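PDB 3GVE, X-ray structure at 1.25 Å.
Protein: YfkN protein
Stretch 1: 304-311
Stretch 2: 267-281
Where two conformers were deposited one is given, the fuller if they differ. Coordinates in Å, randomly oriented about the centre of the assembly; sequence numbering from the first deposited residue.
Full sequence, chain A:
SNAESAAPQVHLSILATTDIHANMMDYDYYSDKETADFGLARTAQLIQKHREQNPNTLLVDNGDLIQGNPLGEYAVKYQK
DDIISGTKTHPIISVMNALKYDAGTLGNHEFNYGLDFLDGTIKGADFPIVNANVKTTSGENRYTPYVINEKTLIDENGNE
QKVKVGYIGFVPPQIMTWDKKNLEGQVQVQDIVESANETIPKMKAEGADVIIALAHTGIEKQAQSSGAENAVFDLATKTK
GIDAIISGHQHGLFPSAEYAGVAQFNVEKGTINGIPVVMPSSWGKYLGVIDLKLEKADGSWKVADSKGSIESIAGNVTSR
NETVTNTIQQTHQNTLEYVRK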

ATOM      1  N   ALA A 304      12.357  29.047 -23.269  1.00 16.38           N
ATOM      2  CA  ALA A 304      13.320  28.849 -24.362  1.00 16.41           C
ATOM      3  C   ALA A 304      13.786  27.388 -24.367  1.00 16.46           C
ATOM      4  O   ALA A 304      14.143  26.845 -25.421  1.00 18.71           O
ATOM      5  CB  ALA A 304      14.473  29.751 -24.187  1.00 17.37           C
ATOM      6  N   ASP A 305      13.922  26.769 -23.202  1.00 15.56           N
ATOM      7  CA  ASP A 305      14.376  25.370 -23.112  1.00 16.78           C
ATOM      8  C   ASP A 305      13.851  24.816 -21.798  1.00 15.31           C
ATOM      9  O   ASP A 305      13.561  25.574 -20.902  1.00 14.56           O
ATOM     10  CB  ASP A 305      15.907  25.284 -23.165  1.00 19.59           C
ATOM     11  CG  ASP A 305      16.434  23.867 -23.451  1.00 22.91           C
ATOM     12  OD1 ASP A 305      15.677  23.014 -23.899  1.00 23.48           O
ATOM     13  OD2 ASP A 305      17.638  23.641 -23.238  1.00 25.87           O
ATOM     14  N   SER A 306      13.728  23.498 -21.700  1.00 13.96           N
ATOM     15  CA  SER A 306      13.125  22.892 -20.472  1.00 13.51           C
ATOM     16  C   SER A 306      13.647  21.503 -20.321  1.00 12.94           C
ATOM     17  O   SER A 306      14.115  20.871 -21.285  1.00 14.83           O
ATOM     18  CB  SER A 306      11.621  22.872 -20.584  1.00 14.09           C
ATOM     19  OG  SER A 306      11.223  22.090 -21.615  1.00 14.18           O
ATOM     20  N   LYS A 307      13.551  20.954 -19.128  1.00 11.78           N
ATOM     21  CA  LYS A 307      13.876  19.550 -18.899  1.00 12.03           C
ATOM     22  C   LYS A 307      13.070  19.068 -17.691  1.00 11.01           C
ATOM     23  O   LYS A 307      12.958  19.827 -16.730  1.00 11.53           O
ATOM     24  CB  LYS A 307      15.369  19.418 -18.609  1.00 13.74           C
ATOM     25  CG  LYS A 307      15.865  17.987 -18.421  1.00 16.32           C
ATOM     26  CD  LYS A 307      17.376  17.986 -18.134  1.00 20.70           C
ATOM     27  CE  LYS A 307      17.859  16.656 -17.627  1.00 25.82           C
ATOM     28  NZ  LYS A 307      17.833  15.660 -18.659  1.00 29.33           N
ATOM     29  N   GLY A 308      12.531  17.839 -17.739  1.00 10.34           N
ATOM     30  CA  GLY A 308      11.960  17.157 -16.581  1.00  9.61           C
ATOM     31  C   GLY A 308      12.807  15.968 -16.216  1.00  9.19           C
ATOM     32  O   GLY A 308      13.141  15.151 -17.114  1.00 10.96           O
ATOM     33  N   SER A 309      13.127  15.804 -14.956  1.00  9.67           N
ATOM     34  CA  SER A 309      13.889  14.660 -14.487  1.00 10.13           C
ATOM     35  C   SER A 309      13.447  14.266 -13.110  1.00  9.13           C
ATOM     36  O   SER A 309      12.732  15.046 -12.425  1.00  9.01           O
ATOM     37  CB  SER A 309      15.387  15.021 -14.463  1.00 12.50           C
ATOM     38  OG  SER A 309      15.706  16.075 -13.638  1.00 15.13           O
ATOM     39  N   ILE A 310      13.751  13.061 -12.697  1.00  9.42           N
ATOM     40  CA  ILE A 310      13.448  12.655 -11.337  1.00  9.35           C
ATOM     41  C   ILE A 310      14.727  12.093 -10.751  1.00  9.68           C
ATOM     42  O   ILE A 310      15.551  11.570 -11.463  1.00 11.24           O
ATOM     43  CB  ILE A 310      12.301  11.632 -11.265  1.00  9.84           C
ATOM     44  CG1 ILE A 310      12.579  10.440 -12.202  1.00 11.22           C
ATOM     45  CG2 ILE A 310      10.958  12.295 -11.628  1.00 10.46           C
ATOM     46  CD1 ILE A 310      11.551   9.326 -12.096  1.00 11.80           C
ATOM     47  N   GLU A 311      14.880  12.211  -9.444  1.00 10.11           N
ATOM     48  CA  GLU A 311      16.081  11.727  -8.760  1.00 10.94           C
ATOM     49  C   GLU A 311      15.645  10.880  -7.592  1.00 10.03           C
ATOM     50  O   GLU A 311      14.814  11.287  -6.819  1.00  9.82           O
ATOM     51  CB  GLU A 311      16.921  12.910  -8.280  1.00 13.79           C
ATOM     52  CG  GLU A 311      18.170  12.482  -7.516  1.00 18.71           C
ATOM     53  CD  GLU A 311      19.129  13.623  -7.216  1.00 25.31           C
ATOM     54  OE1 GLU A 311      18.712  14.780  -7.081  1.00 28.22           O
ATOM     55  OE2 GLU A 311      20.310  13.327  -7.088  1.00 28.45           O
TER
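Stretch 2, residues 267-281: VEKGTINGIPVVMPS

After a corner at Ala304, stretch 1 is an extended strand that runs through Glu311. Stretch 2 approaches it twice: first at a bend around Lys269 and Gly270, then along the strand 275-280. That strand runs in nearly the same direction as strand 305-311, at an angle of 10°, with a closest axis approach of 5.6 Å. No backbone hydrogen bond joins these two strands directly. The contact between the stretches buries 516 Å², both sides summed.

Stretch 2 begins with Val267 to Lys269 in helical phi/psi, without the regular helical bonds. Val267 points away from stretch 1 and makes no contact. Glu268 also directs its CA-to-CB bond away, but its backbone takes part. Water 1 donates to Glu268 O at 2.9 Å and to Gly308 O at 2.7 Å, and accepts from Lys307 NZ at 2.8 Å. It thereby joins the two stretches at three points.

Lys269 is the main polar anchor. Lys269 CA lies 4.9 Å from Lys307 CA. Its carbonyl accepts the one direct backbone hydrogen bond between the stretches, Gly308 N to Lys269 O, at 2.8 Å and 162°. Lys269 O also receives a CA-H...O contact from Lys307 CA at 3.2 Å. The Lys269 side chain leaves sideways, but its end comes nearer to stretch 1. There Lys269 NZ forms a salt bridge with Asp305 OD1 at 2.9 Å. Water 2 accepts from Lys269 NZ at 3.1 Å and donates to Ser306 O at 3.0 Å.

Gly270 has phi/psi of 64/50, a positive phi that favours glycine. Gly270 CA is 4.3 Å from Gly308 CA, and Gly270 CA makes a CA-H...O contact with Gly308 O at 3.5 Å. A CB on Gly270 would clash with that oxygen. Both glycines therefore suit this close passage, since a CB on Gly308 would clash with Gly270 O and Val277 O.

Thr271 and Ile272 form a short strand. Thr271 CG2 lies 3.9 Å from Ser306 OG, while Ile272 is out of reach. A type I' turn from Ile272 to Ile275 reverses the chain, closed by Ile275 N to Ile272 O at 3.0 Å. In the turn, Asn273 does not reach stretch 1. Gly274 O is linked to Ser306 OG through water 3, which lies 2.7 Å from each oxygen.

Ile275 points away. Pro276 points toward stretch 1 and packs on it, with Pro276 CD 3.7 Å from Ser306 OG and Pro276 CB 4.0 Å from Gly308 N. Val277 turns its side chain away; Val277 N bonds back to Gly270 O at 3.0 Å. Val278 points toward stretch 1 again. Val278 CG1 sits 3.6 Å from Gly308 CA and 3.4 Å from Ser309 O, and Val278 CB is 4.2 Å from Ile310 CG2.

Met279, a selenomethionine, points away, but Met279 O is 3.9 Å from Ile310 CG2. Pro280 ends the contact, with Pro280 CB 4.2 Å from Ile310 CG2. Ser281 makes no contact.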

ATOM      1  N   VAL A 267      11.645  11.453 -23.948  1.00 10.77           N
ATOM      2  CA  VAL A 267      12.200  10.903 -22.725  1.00 12.44           C
ATOM      3  C   VAL A 267      13.465  11.592 -22.276  1.00 12.99           C
ATOM      4  O   VAL A 267      13.613  11.881 -21.110  1.00 13.45           O
ATOM      5  CB  VAL A 267      12.338   9.359 -22.768  1.00 14.16           C
ATOM      6  CG1 VAL A 267      12.984   8.859 -21.508  1.00 15.10           C
ATOM      7  CG2 VAL A 267      10.973   8.691 -23.062  1.00 15.25           C
ATOM      8  N   GLU A 268      14.341  11.876 -23.223  0.50 13.96           N
ATOM      9  CA  GLU A 268      15.592  12.533 -22.898  0.50 15.71           C
ATOM     10  C   GLU A 268      15.316  13.880 -22.239  0.50 14.33           C
ATOM     11  O   GLU A 268      15.923  14.201 -21.237  0.50 15.28           O
ATOM     12  CB  GLU A 268      16.458  12.678 -24.154  0.50 20.59           C
ATOM     13  CG  GLU A 268      16.868  11.332 -24.792  0.50 27.20           C
ATOM     14  CD  GLU A 268      17.566  10.414 -23.798  0.50 32.43           C
ATOM     15  OE1 GLU A 268      17.034   9.344 -23.462  0.50 34.00           O
ATOM     16  OE2 GLU A 268      18.651  10.773 -23.325  0.50 34.56           O
ATOM     17  N   LYS A 269      14.370  14.647 -22.775  1.00 12.85           N
ATOM     18  CA  LYS A 269      14.068  15.964 -22.195  1.00 12.95           C
ATOM     19  C   LYS A 269      13.022  15.918 -21.098  1.00 11.19           C
ATOM     20  O   LYS A 269      12.855  16.920 -20.395  1.00 11.71           O
ATOM     21  CB  LYS A 269      13.677  16.944 -23.275  1.00 15.07           C
ATOM     22  CG  LYS A 269      14.799  17.151 -24.323  1.00 18.30           C
ATOM     23  CD  LYS A 269      14.385  18.245 -25.228  1.00 22.48           C
ATOM     24  CE  LYS A 269      14.616  19.656 -24.600  1.00 27.08           C
ATOM     25  NZ  LYS A 269      15.992  20.182 -24.646  1.00 29.87           N
ATOM     26  N   GLY A 270      12.334  14.803 -20.943  1.00  9.10           N
ATOM     27  CA  GLY A 270      11.223  14.686 -19.998  1.00  9.43           C
ATOM     28  C   GLY A 270      10.081  15.573 -20.337  1.00  8.93           C
ATOM     29  O   GLY A 270       9.592  16.312 -19.436  1.00  9.83           O
ATOM     30  N   THR A 271       9.611  15.565 -21.567  1.00  9.21           N
ATOM     31  CA  THR A 271       8.496  16.413 -22.009  1.00  9.57           C
ATOM     32  C   THR A 271       7.346  15.675 -22.675  1.00  8.99           C
ATOM     33  O   THR A 271       7.579  14.623 -23.276  1.00  9.59           O
ATOM     34  CB  THR A 271       9.019  17.571 -22.974  1.00  9.90           C
ATOM     35  OG1 THR A 271       9.603  16.944 -24.109  1.00 10.88           O
ATOM     36  CG2 THR A 271       9.986  18.507 -22.339  1.00 10.68           C
ATOM     37  N   ILE A 272       6.171  16.258 -22.619  1.00  8.50           N
ATOM     38  CA  ILE A 272       5.036  15.757 -23.371  1.00  8.84           C
ATOM     39  C   ILE A 272       4.500  16.978 -24.115  1.00  9.03           C
ATOM     40  O   ILE A 272       4.176  17.983 -23.506  1.00  8.94           O
ATOM     41  CB  ILE A 272       3.948  15.135 -22.456  1.00  9.54           C
ATOM     42  CG1 ILE A 272       4.554  14.065 -21.531  1.00 10.66           C
ATOM     43  CG2 ILE A 272       2.800  14.561 -23.317  1.00 10.88           C
ATOM     44  CD1 ILE A 272       3.541  13.428 -20.593  1.00 11.43           C
ATOM     45  N   ASN A 273       4.448  16.863 -25.438  1.00 10.56           N
ATOM     46  CA  ASN A 273       4.101  17.984 -26.310  1.00 10.65           C
ATOM     47  C   ASN A 273       4.940  19.214 -26.002  1.00 10.34           C
ATOM     48  O   ASN A 273       4.451  20.320 -26.032  1.00 11.89           O
ATOM     49  CB  ASN A 273       2.608  18.315 -26.247  1.00 11.78           C
ATOM     50  CG  ASN A 273       2.176  19.266 -27.353  1.00 13.16           C
ATOM     51  OD1 ASN A 273       2.747  19.279 -28.434  1.00 16.12           O
ATOM     52  ND2 ASN A 273       1.180  20.068 -27.070  1.00 12.15           N
ATOM     53  N   GLY A 274       6.208  18.991 -25.689  1.00 10.87           N
ATOM     54  CA  GLY A 274       7.145  20.075 -25.472  1.00 11.19           C
ATOM     55  C   GLY A 274       7.108  20.689 -24.092  1.00 10.92           C
ATOM     56  O   GLY A 274       7.856  21.587 -23.829  1.00 14.43           O
ATOM     57  N   ILE A 275       6.245  20.189 -23.222  1.00  9.71           N
ATOM     58  CA  ILE A 275       6.116  20.712 -21.861  1.00  9.76           C
ATOM     59  C   ILE A 275       6.777  19.747 -20.894  1.00  9.43           C
ATOM     60  O   ILE A 275       6.500  18.567 -20.964  1.00  8.87           O
ATOM     61  CB  ILE A 275       4.628  20.849 -21.494  1.00 10.77           C
ATOM     62  CG1 ILE A 275       3.956  21.859 -22.436  1.00 13.12           C
ATOM     63  CG2 ILE A 275       4.440  21.268 -20.033  1.00 10.64           C
ATOM     64  CD1 ILE A 275       2.439  21.907 -22.326  1.00 14.15           C
ATOM     65  N   PRO A 276       7.634  20.232 -19.996  1.00  9.23           N
ATOM     66  CA  PRO A 276       8.262  19.312 -19.040  1.00  8.76           C
ATOM     67  C   PRO A 276       7.225  18.763 -18.057  1.00  8.15           C
ATOM     68  O   PRO A 276       6.354  19.490 -17.583  1.00  8.55           O
ATOM     69  CB  PRO A 276       9.298  20.190 -18.323  1.00  9.54           C
ATOM     70  CG  PRO A 276       8.809  21.572 -18.466  1.00 10.29           C
ATOM     71  CD  PRO A 276       8.039  21.633 -19.763  1.00 10.27           C
ATOM     72  N   VAL A 277       7.349  17.471 -17.794  1.00  8.74           N
ATOM     73  CA  VAL A 277       6.465  16.742 -16.902  1.00  8.51           C
ATOM     74  C   VAL A 277       7.317  15.850 -16.018  1.00  8.15           C
ATOM     75  O   VAL A 277       8.236  15.215 -16.493  1.00  8.49           O
ATOM     76  CB  VAL A 277       5.524  15.820 -17.708  1.00  8.94           C
ATOM     77  CG1 VAL A 277       4.621  15.003 -16.770  1.00  9.88           C
ATOM     78  CG2 VAL A 277       4.696  16.641 -18.701  1.00 10.16           C
ATOM     79  N   VAL A 278       6.987  15.802 -14.741  1.00  7.97           N
ATOM     80  CA  VAL A 278       7.651  14.862 -13.844  1.00  7.72           C
ATOM     81  C   VAL A 278       6.621  14.129 -12.994  1.00  7.50           C
ATOM     82  O   VAL A 278       5.608  14.689 -12.611  1.00  8.80           O
ATOM     83  CB  VAL A 278       8.723  15.557 -12.946  1.00  8.34           C
ATOM     84  CG1 VAL A 278       9.833  16.152 -13.829  1.00  8.93           C
ATOM     85  CG2 VAL A 278       8.093  16.622 -12.041  1.00  9.19           C
HETATM   86  N   MSE A 279       6.921  12.873 -12.698  1.00  7.74           N
HETATM   87  CA  MSE A 279       6.113  12.060 -11.792  1.00  8.40           C
HETATM   88  C   MSE A 279       7.084  11.307 -10.889  1.00  8.16           C
HETATM   89  O   MSE A 279       7.651  10.281 -11.267  1.00  8.40           O
HETATM   90  CB  MSE A 279       5.215  11.068 -12.543  1.00  9.14           C
HETATM   91  CG  MSE A 279       4.397  10.177 -11.596  1.00  9.30           C
HETATM   92 SE   MSE A 279       3.494   8.723 -12.508  0.75 12.62          SE
HETATM   93  CE  MSE A 279       2.206   9.743 -13.511  1.00 10.95           C
ATOM     94  N   PRO A 280       7.278  11.840  -9.694  1.00  8.19           N
ATOM     95  CA  PRO A 280       8.297  11.291  -8.797  1.00  8.45           C
ATOM     96  C   PRO A 280       7.789  10.211  -7.843  1.00  9.41           C
ATOM     97  O   PRO A 280       7.869  10.328  -6.646  1.00  9.13           O
ATOM     98  CB  PRO A 280       8.782  12.526  -8.038  1.00  9.41           C
ATOM     99  CG  PRO A 280       7.590  13.399  -7.971  1.00  9.35           C
ATOM    100  CD  PRO A 280       6.895  13.213  -9.304  1.00  8.90           C
ATOM    101  N   SER A 281       7.305   9.126  -8.414  1.00  8.92           N
ATOM    102  CA  SER A 281       7.003   7.900  -7.673  1.00  9.06           C
ATOM    103  C   SER A 281       5.950   8.167  -6.581  1.00  8.28           C
ATOM    104  O   SER A 281       4.957   8.829  -6.823  1.00  8.89           O
ATOM    105  CB  SER A 281       8.314   7.310  -7.099  1.00  9.94           C
ATOM    106  OG  SER A 281       8.089   6.007  -6.578  1.00 10.89           O
TER
HETATM  107  O   HOH W   1      15.393  14.410 -18.410  1.00 17.87           O
HETATM  108  O   HOH W   2      16.662  19.301 -21.763  1.00 35.79           O
HETATM  109  O   HOH W   3       9.229  23.544 -22.677  1.00 15.32           O